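Long-range contact in site-specific recombinase, resolvase family protein (Streptococcus pneumoniae, PDB 3GUV), which probably cuts and rejoins DNA at specific sites, as serine recombinases of the resolvase family do: residues N90-Q102 against M125-R137. Sequence-based numbering, arbitrary orientation.
Sequences NAADVLSTLQIMQ and MISVLSAVAEIER
The N-terminus of helix 91-102 is held by E136, whose carboxylate accepts from its first two N-H groups, A91 N and A92 N. A91 N donates to E136 OE2 at 2.8 Å, nearly straight at 161°, and A92 N to E136 OE1 at 3.0 Å with more bend. Both oxygens are met on their syn sides, which fixes the rotation of the carboxylate; its negative charge probably interacts favourably with the helix dipole. N90 brushes E136 with CB and is the N-cap, its OD1 accepting from D93 N. The methyl of A91 is a knob among L129, V132, A133 and E136. Beside it A92 and A133 let the backbones come close, their CA atoms 4.7 Å apart. One turn on, V94 CG1 lies 3.6 Å from L129 CD1, and L129 fits among A91, V94, L95 and L98. L95 divides its branches, CD1 meeting I126 CD1 at 3.6 Å and CD2 resting on the backbone of S130. L98 CD2 reaches the end of M125. L95, L98, Q99 and Q102 form the hole for I126, whose CD1 is turned inward by chi2 of -81°; Q102 NE2 is hydrogen-bonded to N107, holding the amide as OE1 lies 3.9 Å from I126 CD1. V94 also touches I135, and L129 touches V132, of the second subunit. Roughly antiparallel at 139°, this knobs-into-holes pair packs the start of helix 124-151 on helix 91-103 of its own resolvase N-terminal domain, consistent with resolvase-type serine recombinases, in which this long helix also serves the dimer.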
ATOM      1  N   ASN A  90       8.390   2.041  -1.626  1.00 31.32           N
ATOM      2  CA  ASN A  90       7.051   2.579  -1.503  1.00 30.15           C
ATOM      3  C   ASN A  90       6.128   1.657  -2.306  1.00 29.86           C
ATOM      4  O   ASN A  90       6.606   0.671  -2.900  1.00 28.86           O
ATOM      5  CB  ASN A  90       6.996   4.030  -1.998  1.00 30.17           C
ATOM      6  CG  ASN A  90       7.612   4.219  -3.399  1.00 31.23           C
ATOM      7  OD1 ASN A  90       7.119   3.688  -4.382  1.00 29.55           O
ATOM      8  ND2 ASN A  90       8.666   5.023  -3.479  1.00 31.77           N
ATOM      9  N   ALA A  91       4.820   1.948  -2.295  1.00 28.84           N
ATOM     10  CA  ALA A  91       3.828   1.108  -2.953  1.00 28.31           C
ATOM     11  C   ALA A  91       3.956   1.140  -4.484  1.00 28.05           C
ATOM     12  O   ALA A  91       3.742   0.102  -5.155  1.00 27.81           O
ATOM     13  CB  ALA A  91       2.392   1.529  -2.511  1.00 27.96           C
ATOM     14  N   ALA A  92       4.282   2.318  -5.041  1.00 27.62           N
ATOM     15  CA  ALA A  92       4.415   2.457  -6.501  1.00 27.71           C
ATOM     16  C   ALA A  92       5.585   1.616  -7.018  1.00 27.65           C
ATOM     17  O   ALA A  92       5.483   0.998  -8.061  1.00 27.62           O
ATOM     18  CB  ALA A  92       4.535   3.927  -6.931  1.00 26.96           C
ATOM     19  N   ASP A  93       6.670   1.593  -6.251  1.00 28.51           N
ATOM     20  CA  ASP A  93       7.780   0.656  -6.415  1.00 29.81           C
ATOM     21  C   ASP A  93       7.449  -0.837  -6.354  1.00 29.13           C
ATOM     22  O   ASP A  93       7.942  -1.650  -7.147  1.00 28.34           O
ATOM     23  CB  ASP A  93       8.753   0.884  -5.278  1.00 31.60           C
ATOM     24  CG  ASP A  93      10.044   1.421  -5.737  1.00 35.82           C
ATOM     25  OD1 ASP A  93      10.970   0.573  -5.861  1.00 40.89           O
ATOM     26  OD2 ASP A  93      10.118   2.661  -5.965  1.00 38.40           O
ATOM     27  N   VAL A  94       6.670  -1.218  -5.356  1.00 28.56           N
ATOM     28  CA  VAL A  94       6.331  -2.612  -5.211  1.00 28.23           C
ATOM     29  C   VAL A  94       5.542  -2.991  -6.443  1.00 28.51           C
ATOM     30  O   VAL A  94       5.741  -4.062  -7.003  1.00 28.93           O
ATOM     31  CB  VAL A  94       5.435  -2.887  -4.005  1.00 28.58           C
ATOM     32  CG1 VAL A  94       5.118  -4.374  -3.978  1.00 28.69           C
ATOM     33  CG2 VAL A  94       6.079  -2.414  -2.683  1.00 26.57           C
ATOM     34  N   LEU A  95       4.655  -2.097  -6.875  1.00 28.10           N
ATOM     35  CA  LEU A  95       3.738  -2.399  -7.961  1.00 28.25           C
ATOM     36  C   LEU A  95       4.469  -2.539  -9.288  1.00 28.72           C
ATOM     37  O   LEU A  95       4.245  -3.504  -9.982  1.00 28.52           O
ATOM     38  CB  LEU A  95       2.638  -1.325  -8.084  1.00 27.65           C
ATOM     39  CG  LEU A  95       1.806  -1.383  -9.359  1.00 27.28           C
ATOM     40  CD1 LEU A  95       1.035  -2.681  -9.415  1.00 26.78           C
ATOM     41  CD2 LEU A  95       0.854  -0.156  -9.462  1.00 29.16           C
ATOM     42  N   SER A  96       5.303  -1.568  -9.650  1.00 29.51           N
ATOM     43  CA  SER A  96       5.936  -1.611 -10.958  1.00 31.29           C
ATOM     44  C   SER A  96       6.897  -2.800 -11.030  1.00 32.10           C
ATOM     45  O   SER A  96       6.882  -3.529 -12.036  1.00 32.10           O
ATOM     46  CB  SER A  96       6.603  -0.265 -11.359  1.00 31.40           C
ATOM     47  OG  SER A  96       7.464   0.239 -10.350  1.00 33.78           O
ATOM     48  N   THR A  97       7.663  -3.035  -9.947  1.00 32.51           N
ATOM     49  CA  THR A  97       8.578  -4.198  -9.866  1.00 32.46           C
ATOM     50  C   THR A  97       7.819  -5.506 -10.015  1.00 31.98           C
ATOM     51  O   THR A  97       8.201  -6.362 -10.787  1.00 32.64           O
ATOM     52  CB  THR A  97       9.340  -4.279  -8.510  1.00 32.79           C
ATOM     53  OG1 THR A  97      10.078  -3.077  -8.291  1.00 32.89           O
ATOM     54  CG2 THR A  97      10.286  -5.467  -8.524  1.00 32.49           C
ATOM     55  N   LEU A  98       6.740  -5.662  -9.266  1.00 31.91           N
ATOM     56  CA  LEU A  98       5.911  -6.859  -9.373  1.00 32.61           C
ATOM     57  C   LEU A  98       5.340  -7.058 -10.775  1.00 32.84           C
ATOM     58  O   LEU A  98       5.169  -8.173 -11.200  1.00 32.71           O
ATOM     59  CB  LEU A  98       4.743  -6.833  -8.366  1.00 32.23           C
ATOM     60  CG  LEU A  98       3.899  -8.119  -8.291  1.00 32.25           C
ATOM     61  CD1 LEU A  98       4.770  -9.411  -8.148  1.00 31.84           C
ATOM     62  CD2 LEU A  98       2.979  -8.016  -7.122  1.00 30.62           C
ATOM     63  N   GLN A  99       4.993  -5.970 -11.460  1.00 34.02           N
ATOM     64  CA  GLN A  99       4.387  -6.076 -12.799  1.00 34.45           C
ATOM     65  C   GLN A  99       5.406  -6.534 -13.831  1.00 34.50           C
ATOM     66  O   GLN A  99       5.092  -7.406 -14.641  1.00 34.68           O
ATOM     67  CB  GLN A  99       3.746  -4.763 -13.230  1.00 34.26           C
ATOM     68  CG  GLN A  99       2.388  -4.530 -12.550  1.00 35.69           C
ATOM     69  CD  GLN A  99       1.818  -3.144 -12.777  1.00 35.24           C
ATOM     70  OE1 GLN A  99       2.529  -2.127 -12.744  1.00 35.63           O
ATOM     71  NE2 GLN A  99       0.518  -3.094 -12.983  1.00 37.44           N
ATOM     72  N   ILE A 100       6.619  -5.963 -13.771  1.00 34.68           N
ATOM     73  CA  ILE A 100       7.745  -6.375 -14.631  1.00 34.70           C
ATOM     74  C   ILE A 100       8.114  -7.856 -14.403  1.00 34.77           C
ATOM     75  O   ILE A 100       8.240  -8.613 -15.352  1.00 34.66           O
ATOM     76  CB  ILE A 100       8.993  -5.472 -14.412  1.00 34.70           C
ATOM     77  CG1 ILE A 100       8.687  -4.013 -14.800  1.00 33.21           C
ATOM     78  CG2 ILE A 100      10.197  -6.001 -15.229  1.00 35.24           C
ATOM     79  CD1 ILE A 100       9.647  -3.005 -14.208  1.00 32.63           C
ATOM     80  N   MET A 101       8.285  -8.246 -13.141  1.00 34.25           N
ATOM     81  CA  MET A 101       8.527  -9.640 -12.761  1.00 34.06           C
ATOM     82  C   MET A 101       7.487 -10.585 -13.393  1.00 34.25           C
ATOM     83  O   MET A 101       7.850 -11.587 -14.041  1.00 33.42           O
ATOM     84  CB  MET A 101       8.475  -9.828 -11.223  1.00 32.79           C
ATOM     85  CG  MET A 101       9.732  -9.486 -10.428  1.00 32.66           C
ATOM     86  SD  MET A 101       9.532  -9.589  -8.615  1.00 25.66           S
ATOM     87  CE  MET A 101       8.876 -11.194  -8.333  1.00 26.87           C
ATOM     88  N   GLN A 102       6.202 -10.306 -13.161  1.00 34.45           N
ATOM     89  CA  GLN A 102       5.147 -11.186 -13.677  1.00 34.93           C
ATOM     90  C   GLN A 102       5.091 -11.159 -15.221  1.00 34.99           C
ATOM     91  O   GLN A 102       4.795 -12.189 -15.824  1.00 33.68           O
ATOM     92  CB  GLN A 102       3.779 -10.852 -13.082  1.00 35.45           C
ATOM     93  CG  GLN A 102       3.667 -11.076 -11.584  1.00 37.18           C
ATOM     94  CD  GLN A 102       2.274 -10.766 -11.037  1.00 39.13           C
ATOM     95  OE1 GLN A 102       1.735  -9.678 -11.242  1.00 39.37           O
ATOM     96  NE2 GLN A 102       1.694 -11.730 -10.324  1.00 39.96           N
ATOM     97  N   MET A 125      -3.957  -8.356  -5.163  1.00 40.52           N
ATOM     98  CA  MET A 125      -2.700  -7.740  -4.739  1.00 38.58           C
ATOM     99  C   MET A 125      -2.357  -6.535  -5.596  1.00 36.95           C
ATOM    100  O   MET A 125      -2.015  -5.490  -5.065  1.00 36.42           O
ATOM    101  CB  MET A 125      -1.549  -8.764  -4.799  1.00 38.76           C
ATOM    102  CG  MET A 125      -0.163  -8.231  -4.355  1.00 38.47           C
ATOM    103  SD  MET A 125       0.985  -9.520  -3.765  1.00 33.98           S
ATOM    104  CE  MET A 125       2.309  -8.493  -3.095  1.00 34.51           C
ATOM    105  N   ILE A 126      -2.451  -6.690  -6.915  1.00 35.71           N
ATOM    106  CA  ILE A 126      -2.150  -5.616  -7.872  1.00 34.73           C
ATOM    107  C   ILE A 126      -3.143  -4.433  -7.677  1.00 33.98           C
ATOM    108  O   ILE A 126      -2.723  -3.270  -7.682  1.00 32.18           O
ATOM    109  CB  ILE A 126      -2.150  -6.119  -9.378  1.00 35.47           C
ATOM    110  CG1 ILE A 126      -0.917  -7.018  -9.670  1.00 36.31           C
ATOM    111  CG2 ILE A 126      -2.188  -4.929 -10.392  1.00 32.47           C
ATOM    112  CD1 ILE A 126       0.410  -6.215  -9.974  1.00 35.81           C
ATOM    113  N   SER A 127      -4.426  -4.741  -7.445  1.00 33.36           N
ATOM    114  CA  SER A 127      -5.473  -3.696  -7.259  1.00 32.59           C
ATOM    115  C   SER A 127      -5.248  -2.834  -6.019  1.00 32.30           C
ATOM    116  O   SER A 127      -5.404  -1.618  -6.073  1.00 31.48           O
ATOM    117  CB  SER A 127      -6.862  -4.329  -7.153  1.00 32.71           C
ATOM    118  OG  SER A 127      -7.216  -4.993  -8.355  1.00 33.06           O
ATOM    119  N   VAL A 128      -4.898  -3.483  -4.900  1.00 32.12           N
ATOM    120  CA  VAL A 128      -4.665  -2.784  -3.652  1.00 31.09           C
ATOM    121  C   VAL A 128      -3.443  -1.906  -3.830  1.00 30.53           C
ATOM    122  O   VAL A 128      -3.463  -0.708  -3.524  1.00 30.79           O
ATOM    123  CB  VAL A 128      -4.492  -3.780  -2.469  1.00 31.42           C
ATOM    124  CG1 VAL A 128      -4.114  -3.053  -1.206  1.00 31.22           C
ATOM    125  CG2 VAL A 128      -5.791  -4.580  -2.256  1.00 31.29           C
ATOM    126  N   LEU A 129      -2.379  -2.498  -4.353  1.00 29.89           N
ATOM    127  CA  LEU A 129      -1.095  -1.802  -4.502  1.00 29.26           C
ATOM    128  C   LEU A 129      -1.255  -0.565  -5.418  1.00 29.27           C
ATOM    129  O   LEU A 129      -0.767   0.546  -5.123  1.00 28.67           O
ATOM    130  CB  LEU A 129      -0.017  -2.760  -5.073  1.00 28.99           C
ATOM    131  CG  LEU A 129       0.825  -3.681  -4.161  1.00 28.83           C
ATOM    132  CD1 LEU A 129       1.684  -4.610  -5.022  1.00 27.64           C
ATOM    133  CD2 LEU A 129       1.694  -2.915  -3.162  1.00 25.81           C
ATOM    134  N   SER A 130      -1.930  -0.788  -6.541  1.00 28.70           N
ATOM    135  CA  SER A 130      -2.270   0.276  -7.452  1.00 29.54           C
ATOM    136  C   SER A 130      -3.074   1.374  -6.729  1.00 29.12           C
ATOM    137  O   SER A 130      -2.750   2.556  -6.860  1.00 28.53           O
ATOM    138  CB  SER A 130      -3.053  -0.277  -8.651  1.00 30.26           C
ATOM    139  OG  SER A 130      -3.346   0.807  -9.494  1.00 32.90           O
ATOM    140  N   ALA A 131      -4.051   0.968  -5.904  1.00 28.50           N
ATOM    141  CA  ALA A 131      -4.902   1.921  -5.151  1.00 27.81           C
ATOM    142  C   ALA A 131      -4.089   2.714  -4.145  1.00 27.89           C
ATOM    143  O   ALA A 131      -4.360   3.911  -3.950  1.00 28.23           O
ATOM    144  CB  ALA A 131      -6.069   1.188  -4.455  1.00 27.02           C
ATOM    145  N   VAL A 132      -3.074   2.075  -3.527  1.00 26.73           N
ATOM    146  CA  VAL A 132      -2.256   2.742  -2.519  1.00 26.31           C
ATOM    147  C   VAL A 132      -1.225   3.595  -3.205  1.00 27.03           C
ATOM    148  O   VAL A 132      -0.836   4.635  -2.664  1.00 27.36           O
ATOM    149  CB  VAL A 132      -1.559   1.762  -1.518  1.00 26.08           C
ATOM    150  CG1 VAL A 132      -0.562   2.518  -0.601  1.00 24.09           C
ATOM    151  CG2 VAL A 132      -2.592   0.988  -0.695  1.00 25.75           C
ATOM    152  N   ALA A 133      -0.758   3.161  -4.375  1.00 27.15           N
ATOM    153  CA  ALA A 133       0.159   3.983  -5.197  1.00 27.31           C
ATOM    154  C   ALA A 133      -0.532   5.287  -5.612  1.00 27.65           C
ATOM    155  O   ALA A 133       0.104   6.352  -5.622  1.00 28.15           O
ATOM    156  CB  ALA A 133       0.683   3.195  -6.459  1.00 26.40           C
ATOM    157  N   GLU A 134      -1.826   5.203  -5.943  1.00 28.32           N
ATOM    158  CA  GLU A 134      -2.669   6.428  -6.214  1.00 28.13           C
ATOM    159  C   GLU A 134      -2.737   7.397  -4.987  1.00 28.75           C
ATOM    160  O   GLU A 134      -2.624   8.638  -5.140  1.00 29.42           O
ATOM    161  CB  GLU A 134      -4.055   6.012  -6.696  1.00 27.08           C
ATOM    162  N   ILE A 135      -2.838   6.839  -3.773  1.00 28.54           N
ATOM    163  CA  ILE A 135      -2.726   7.648  -2.580  1.00 28.84           C
ATOM    164  C   ILE A 135      -1.405   8.412  -2.585  1.00 30.09           C
ATOM    165  O   ILE A 135      -1.417   9.620  -2.412  1.00 31.42           O
ATOM    166  CB  ILE A 135      -2.878   6.866  -1.265  1.00 28.09           C
ATOM    167  CG1 ILE A 135      -4.265   6.216  -1.176  1.00 27.63           C
ATOM    168  CG2 ILE A 135      -2.649   7.822  -0.069  1.00 26.78           C
ATOM    169  CD1 ILE A 135      -4.436   5.159  -0.060  1.00 24.98           C
ATOM    170  N   GLU A 136      -0.288   7.736  -2.839  1.00 32.04           N
ATOM    171  CA  GLU A 136       1.051   8.351  -2.764  1.00 32.97           C
ATOM    172  C   GLU A 136       1.235   9.432  -3.823  1.00 33.60           C
ATOM    173  O   GLU A 136       1.831  10.477  -3.541  1.00 32.43           O
ATOM    174  CB  GLU A 136       2.167   7.318  -2.992  1.00 34.04           C
ATOM    175  CG  GLU A 136       2.131   6.069  -2.080  1.00 36.58           C
ATOM    176  CD  GLU A 136       3.189   5.003  -2.447  1.00 41.17           C
ATOM    177  OE1 GLU A 136       3.517   4.829  -3.675  1.00 41.17           O
ATOM    178  OE2 GLU A 136       3.670   4.323  -1.484  1.00 41.63           O
ATOM    179  N   ARG A 137       0.787   9.145  -5.052  1.00 34.25           N
ATOM    180  CA  ARG A 137       0.887  10.109  -6.158  1.00 35.87           C
ATOM    181  C   ARG A 137       0.137  11.391  -5.816  1.00 35.06           C
ATOM    182  O   ARG A 137       0.664  12.464  -5.992  1.00 34.91           O
ATOM    183  CB  ARG A 137       0.329   9.549  -7.470  1.00 36.60           C
ATOM    184  CG  ARG A 137       1.233   8.519  -8.164  1.00 41.29           C
ATOM    185  CD  ARG A 137       0.796   8.276  -9.632  1.00 46.25           C
ATOM    186  NE  ARG A 137      -0.216   7.230  -9.721  1.00 50.33           N
ATOM    187  CZ  ARG A 137       0.049   5.925  -9.660  1.00 53.95           C
ATOM    188  NH1 ARG A 137       1.307   5.486  -9.514  1.00 55.42           N
ATOM    189  NH2 ARG A 137      -0.947   5.047  -9.741  1.00 54.62           N
TER